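PDB 3TX6: putative branched-chain amino acid transport system substrate-binding protein from Rhodopseudomonas palustris, which probably binds aromatic acids derived from lignin, such as p-coumaric acid and its relatives, in the periplasm for uptake by an ABC transporter. Local coordinates for residues Ala238-Asp250 against Ser347-Val361. Residues are numbered along the deposited sequence; the frame is centred on the assembly and turned at random.
With SO4 (sulfate ion), chain B.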
loop_
_atom_site.group_PDB
_atom_site.type_symbol
_atom_site.label_atom_id
_atom_site.label_comp_id
_atom_site.label_asym_id
_atom_site.label_seq_id
_atom_site.Cartn_x
_atom_site.Cartn_y
_atom_site.Cartn_z
ATOM N N ALA A 238 -2.579 -18.756 -10.326
ATOM C CA ALA A 238 -3.132 -17.395 -10.197
ATOM C C ALA A 238 -4.333 -17.211 -11.105
ATOM O O ALA A 238 -5.040 -16.214 -10.946
ATOM C CB ALA A 238 -2.049 -16.358 -10.563
ATOM N N GLU A 239 -4.595 -18.151 -12.035
ATOM C CA GLU A 239 -5.672 -17.952 -13.010
ATOM C C GLU A 239 -6.970 -17.674 -12.261
ATOM O O GLU A 239 -7.279 -18.355 -11.313
ATOM C CB GLU A 239 -5.772 -19.198 -13.918
ATOM C CG GLU A 239 -6.944 -19.264 -14.913
ATOM C CD GLU A 239 -8.275 -19.783 -14.297
ATOM O OE1 GLU A 239 -8.458 -20.989 -13.809
ATOM O OE2 GLU A 239 -9.167 -18.938 -14.346
ATOM N N GLY A 240 -7.703 -16.634 -12.677
ATOM C CA GLY A 240 -9.051 -16.384 -12.140
ATOM C C GLY A 240 -9.122 -15.706 -10.801
ATOM O O GLY A 240 -10.224 -15.468 -10.300
ATOM N N VAL A 241 -7.952 -15.404 -10.214
ATOM C CA VAL A 241 -7.884 -14.776 -8.890
ATOM C C VAL A 241 -8.611 -13.470 -9.000
ATOM O O VAL A 241 -8.687 -12.848 -10.119
ATOM C CB VAL A 241 -6.411 -14.594 -8.413
ATOM C CG1 VAL A 241 -5.704 -13.484 -9.191
ATOM C CG2 VAL A 241 -6.301 -14.348 -6.891
ATOM N N LEU A 242 -9.206 -13.046 -7.892
ATOM C CA LEU A 242 -9.727 -11.665 -7.820
ATOM C C LEU A 242 -8.837 -10.936 -6.844
ATOM O O LEU A 242 -8.538 -11.441 -5.764
ATOM C CB LEU A 242 -11.164 -11.643 -7.295
ATOM C CG LEU A 242 -12.279 -12.201 -8.173
ATOM C CD1 LEU A 242 -12.187 -11.700 -9.638
ATOM C CD2 LEU A 242 -12.163 -13.722 -8.067
HETATM N N MSE A 243 -8.468 -9.722 -7.209
HETATM C CA MSE A 243 -7.425 -9.019 -6.453
HETATM C C MSE A 243 -7.784 -7.581 -6.401
HETATM O O MSE A 243 -8.089 -6.968 -7.441
HETATM C CB MSE A 243 -6.076 -9.234 -7.145
HETATM C CG MSE A 243 -5.051 -8.325 -6.492
HETATM SE SE MSE A 243 -3.303 -8.482 -7.308
HETATM C CE MSE A 243 -2.923 -10.423 -7.176
ATOM N N ALA A 244 -7.795 -7.030 -5.189
ATOM C CA ALA A 244 -8.009 -5.590 -5.011
ATOM C C ALA A 244 -6.713 -4.917 -5.418
ATOM O O ALA A 244 -5.615 -5.406 -5.087
ATOM C CB ALA A 244 -8.358 -5.254 -3.555
ATOM N N SER A 245 -6.825 -3.825 -6.180
ATOM C CA SER A 245 -5.656 -3.109 -6.670
ATOM C C SER A 245 -5.960 -1.651 -6.740
ATOM O O SER A 245 -7.081 -1.259 -6.967
ATOM C CB SER A 245 -5.355 -3.585 -8.080
ATOM O OG SER A 245 -4.269 -2.966 -8.633
ATOM N N GLY A 246 -4.934 -0.844 -6.575
ATOM C CA GLY A 246 -5.007 0.524 -7.005
ATOM C C GLY A 246 -5.139 0.595 -8.519
ATOM O O GLY A 246 -4.755 -0.332 -9.236
ATOM N N PRO A 247 -5.658 1.715 -9.020
ATOM C CA PRO A 247 -5.915 1.915 -10.451
ATOM C C PRO A 247 -4.664 2.037 -11.292
ATOM O O PRO A 247 -4.723 1.980 -12.527
ATOM C CB PRO A 247 -6.780 3.169 -10.487
ATOM C CG PRO A 247 -6.508 3.876 -9.205
ATOM C CD PRO A 247 -6.235 2.801 -8.197
ATOM N N VAL A 248 -3.520 2.246 -10.647
ATOM C CA VAL A 248 -2.246 2.348 -11.374
ATOM C C VAL A 248 -1.944 1.091 -12.148
ATOM O O VAL A 248 -1.139 1.108 -13.072
ATOM C CB VAL A 248 -1.028 2.633 -10.412
ATOM C CG1 VAL A 248 -0.638 1.393 -9.574
ATOM C CG2 VAL A 248 0.146 3.229 -11.208
HETATM N N MSE A 249 -2.564 -0.007 -11.776
HETATM C CA MSE A 249 -2.289 -1.227 -12.494
HETATM C C MSE A 249 -2.900 -1.208 -13.884
HETATM O O MSE A 249 -2.456 -1.977 -14.756
HETATM C CB MSE A 249 -2.755 -2.439 -11.717
HETATM C CG MSE A 249 -1.905 -2.681 -10.475
HETATM SE SE MSE A 249 -0.028 -3.142 -10.833
HETATM C CE MSE A 249 -0.371 -5.019 -11.314
ATOM N N ASP A 250 -3.879 -0.338 -14.136
ATOM C CA ASP A 250 -4.454 -0.226 -15.498
ATOM C C ASP A 250 -4.922 1.176 -15.854
ATOM O O ASP A 250 -6.112 1.397 -16.002
ATOM C CB ASP A 250 -5.605 -1.239 -15.631
ATOM C CG ASP A 250 -6.169 -1.348 -17.036
ATOM O OD1 ASP A 250 -5.534 -0.910 -17.994
ATOM O OD2 ASP A 250 -7.295 -1.889 -17.165
ATOM N N SER A 347 -10.025 5.107 -5.849
ATOM C CA SER A 347 -8.756 4.543 -5.439
ATOM C C SER A 347 -8.628 3.054 -5.634
ATOM O O SER A 347 -7.622 2.481 -5.254
ATOM C CB SER A 347 -8.436 4.836 -3.978
ATOM O OG SER A 347 -9.269 4.095 -3.052
ATOM N N ARG A 348 -9.613 2.406 -6.226
ATOM C CA ARG A 348 -9.490 0.985 -6.457
ATOM C C ARG A 348 -10.194 0.452 -7.682
ATOM O O ARG A 348 -11.181 0.975 -8.138
ATOM C CB ARG A 348 -9.954 0.203 -5.262
ATOM C CG ARG A 348 -11.448 -0.052 -5.163
ATOM C CD ARG A 348 -12.309 1.167 -4.915
ATOM N NE ARG A 348 -13.709 0.771 -4.924
ATOM C CZ ARG A 348 -14.447 0.506 -5.997
ATOM N NH1 ARG A 348 -13.991 0.646 -7.229
ATOM N NH2 ARG A 348 -15.703 0.177 -5.823
ATOM N N ILE A 349 -9.618 -0.622 -8.169
ATOM C CA ILE A 349 -10.210 -1.419 -9.230
ATOM C C ILE A 349 -10.091 -2.841 -8.797
ATOM O O ILE A 349 -9.382 -3.162 -7.828
ATOM C CB ILE A 349 -9.515 -1.220 -10.584
ATOM C CG1 ILE A 349 -8.023 -1.684 -10.544
ATOM C CG2 ILE A 349 -9.614 0.232 -11.029
ATOM C CD1 ILE A 349 -7.348 -1.609 -11.899
ATOM N N LEU A 350 -10.755 -3.716 -9.526
ATOM C CA LEU A 350 -10.677 -5.117 -9.234
ATOM C C LEU A 350 -9.987 -5.785 -10.418
ATOM O O LEU A 350 -10.331 -5.539 -11.600
ATOM C CB LEU A 350 -12.083 -5.690 -9.082
ATOM C CG LEU A 350 -12.182 -7.168 -8.622
ATOM C CD1 LEU A 350 -11.607 -7.453 -7.233
ATOM C CD2 LEU A 350 -13.640 -7.638 -8.671
ATOM N N LEU A 351 -8.984 -6.581 -10.108
ATOM C CA LEU A 351 -8.205 -7.327 -11.136
ATOM C C LEU A 351 -8.476 -8.768 -11.081
ATOM O O LEU A 351 -8.735 -9.364 -10.008
ATOM C CB LEU A 351 -6.699 -7.161 -10.926
ATOM C CG LEU A 351 -6.078 -5.778 -11.071
ATOM C CD1 LEU A 351 -4.591 -5.818 -10.707
ATOM C CD2 LEU A 351 -6.380 -5.296 -12.474
ATOM N N THR A 352 -8.392 -9.390 -12.256
ATOM C CA THR A 352 -8.251 -10.821 -12.295
ATOM C C THR A 352 -6.996 -11.156 -13.126
ATOM O O THR A 352 -6.335 -10.263 -13.641
ATOM C CB THR A 352 -9.559 -11.490 -12.814
ATOM O OG1 THR A 352 -9.512 -12.882 -12.568
ATOM C CG2 THR A 352 -9.809 -11.211 -14.322
ATOM N N VAL A 353 -6.658 -12.442 -13.183
ATOM C CA VAL A 353 -5.548 -12.965 -13.986
ATOM C C VAL A 353 -6.114 -13.886 -15.060
ATOM O O VAL A 353 -6.812 -14.861 -14.744
ATOM C CB VAL A 353 -4.552 -13.688 -13.084
ATOM C CG1 VAL A 353 -3.487 -14.370 -13.923
ATOM C CG2 VAL A 353 -3.892 -12.703 -12.128
ATOM N N LYS A 354 -5.852 -13.531 -16.334
ATOM C CA LYS A 354 -6.217 -14.377 -17.463
ATOM C C LYS A 354 -5.029 -14.447 -18.423
ATOM O O LYS A 354 -4.447 -13.418 -18.756
ATOM C CB LYS A 354 -7.438 -13.813 -18.230
ATOM C CG LYS A 354 -8.687 -13.499 -17.404
ATOM C CD LYS A 354 -9.309 -14.728 -16.731
ATOM C CE LYS A 354 -10.126 -15.586 -17.686
ATOM N NZ LYS A 354 -10.874 -16.588 -16.887
ATOM N N ASP A 355 -4.706 -15.650 -18.889
ATOM C CA ASP A 355 -3.559 -15.878 -19.798
ATOM C C ASP A 355 -2.291 -15.279 -19.208
ATOM O O ASP A 355 -1.438 -14.728 -19.944
ATOM C CB ASP A 355 -3.832 -15.294 -21.196
ATOM C CG ASP A 355 -5.140 -15.792 -21.773
ATOM O OD1 ASP A 355 -5.215 -17.020 -22.024
ATOM O OD2 ASP A 355 -6.080 -14.969 -21.937
ATOM N N GLY A 356 -2.184 -15.390 -17.874
ATOM C CA GLY A 356 -0.955 -15.078 -17.146
ATOM C C GLY A 356 -0.716 -13.589 -16.940
ATOM O O GLY A 356 0.394 -13.198 -16.583
ATOM N N LYS A 357 -1.731 -12.767 -17.250
ATOM C CA LYS A 357 -1.669 -11.333 -17.140
ATOM C C LYS A 357 -2.867 -10.803 -16.339
ATOM O O LYS A 357 -3.954 -11.377 -16.348
ATOM C CB LYS A 357 -1.677 -10.678 -18.543
ATOM C CG LYS A 357 -0.641 -11.230 -19.513
ATOM C CD LYS A 357 0.770 -10.854 -19.115
ATOM C CE LYS A 357 1.798 -11.498 -20.048
ATOM N NZ LYS A 357 1.477 -11.338 -21.505
ATOM N N TYR A 358 -2.670 -9.701 -15.656
ATOM C CA TYR A 358 -3.766 -9.000 -14.988
ATOM C C TYR A 358 -4.724 -8.385 -16.003
ATOM O O TYR A 358 -4.266 -7.810 -17.024
ATOM C CB TYR A 358 -3.197 -7.891 -14.103
ATOM C CG TYR A 358 -2.488 -8.405 -12.860
ATOM C CD1 TYR A 358 -3.162 -9.158 -11.912
ATOM C CD2 TYR A 358 -1.125 -8.158 -12.647
ATOM C CE1 TYR A 358 -2.508 -9.653 -10.774
ATOM C CE2 TYR A 358 -0.479 -8.624 -11.496
ATOM C CZ TYR A 358 -1.175 -9.363 -10.561
ATOM O OH TYR A 358 -0.508 -9.836 -9.438
ATOM N N VAL A 359 -6.033 -8.505 -15.744
ATOM C CA VAL A 359 -7.085 -7.828 -16.529
ATOM C C VAL A 359 -8.068 -7.128 -15.570
ATOM O O VAL A 359 -8.412 -7.702 -14.577
ATOM C CB VAL A 359 -7.929 -8.843 -17.360
ATOM C CG1 VAL A 359 -8.769 -8.098 -18.399
ATOM C CG2 VAL A 359 -7.045 -9.894 -17.998
HETATM N N MSE A 360 -8.528 -5.905 -15.885
HETATM C CA MSE A 360 -9.525 -5.191 -15.033
HETATM C C MSE A 360 -10.866 -5.887 -15.210
HETATM O O MSE A 360 -11.305 -6.166 -16.334
HETATM C CB MSE A 360 -9.621 -3.685 -15.324
HETATM C CG MSE A 360 -10.411 -2.900 -14.267
HETATM SE SE MSE A 360 -10.899 -1.174 -15.021
HETATM C CE MSE A 360 -9.106 -0.343 -15.224
ATOM N N VAL A 361 -11.507 -6.240 -14.105
ATOM C CA VAL A 361 -12.889 -6.779 -14.127
ATOM C C VAL A 361 -13.827 -5.597 -14.286
ATOM O O VAL A 361 -13.837 -4.677 -13.446
ATOM C CB VAL A 361 -13.218 -7.538 -12.811
ATOM C CG1 VAL A 361 -14.628 -8.085 -12.838
ATOM C CG2 VAL A 361 -12.204 -8.662 -12.595
HETATM S S SO4 B . -16.856 -0.441 -9.246
HETATM O O1 SO4 B . -17.413 -1.523 -8.382
HETATM O O2 SO4 B . -15.441 -0.732 -9.607
HETATM O O3 SO4 B . -17.666 -0.342 -10.488
HETATM O O4 SO4 B . -16.944 0.851 -8.526
#
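V241 O takes its bond from the T352 hydroxyl, not from V353 N, which is buried with no partner in the model. T352 OG1, anti to the backbone N (chi1 -167°), donates to V241 O at 2.6 Å, tilted from the carbonyl plane. Within the type II turn 238-241, G240 N gives a nearly straight bond to V353 O. Strand 242-245 pairs antiparallel with 349-354. M243 and L351 exchange two backbone bonds, as do S245 and I349.

Two selenomethionines meet the Y358 ring. In one of two deposited conformers, M243 SE lies 4.7 Å from its centroid, an oblique Met-aromatic contact, and M243 CE reaches the ring edge beside OH. M249, bent at chi2 and chi3, brings its CE obliquely to Y358 CD2 at 3.5 Å. Y358 OH bonds to S227 O. L351 CD1 packs on S245 CB at 3.5 Å, while S245 OG turns to G246 O.

The hairpin 349-360 completes one edge of the seven-stranded sheet of a periplasmic-binding-protein lobe. Helix 119-130 covers the L242 and L350 face. The E239-K354 salt bridge is long and probably adds little. Backbone bonds, the T352 hydroxyl and apolar contacts hold the join; buried V353 N is probably a polar cost.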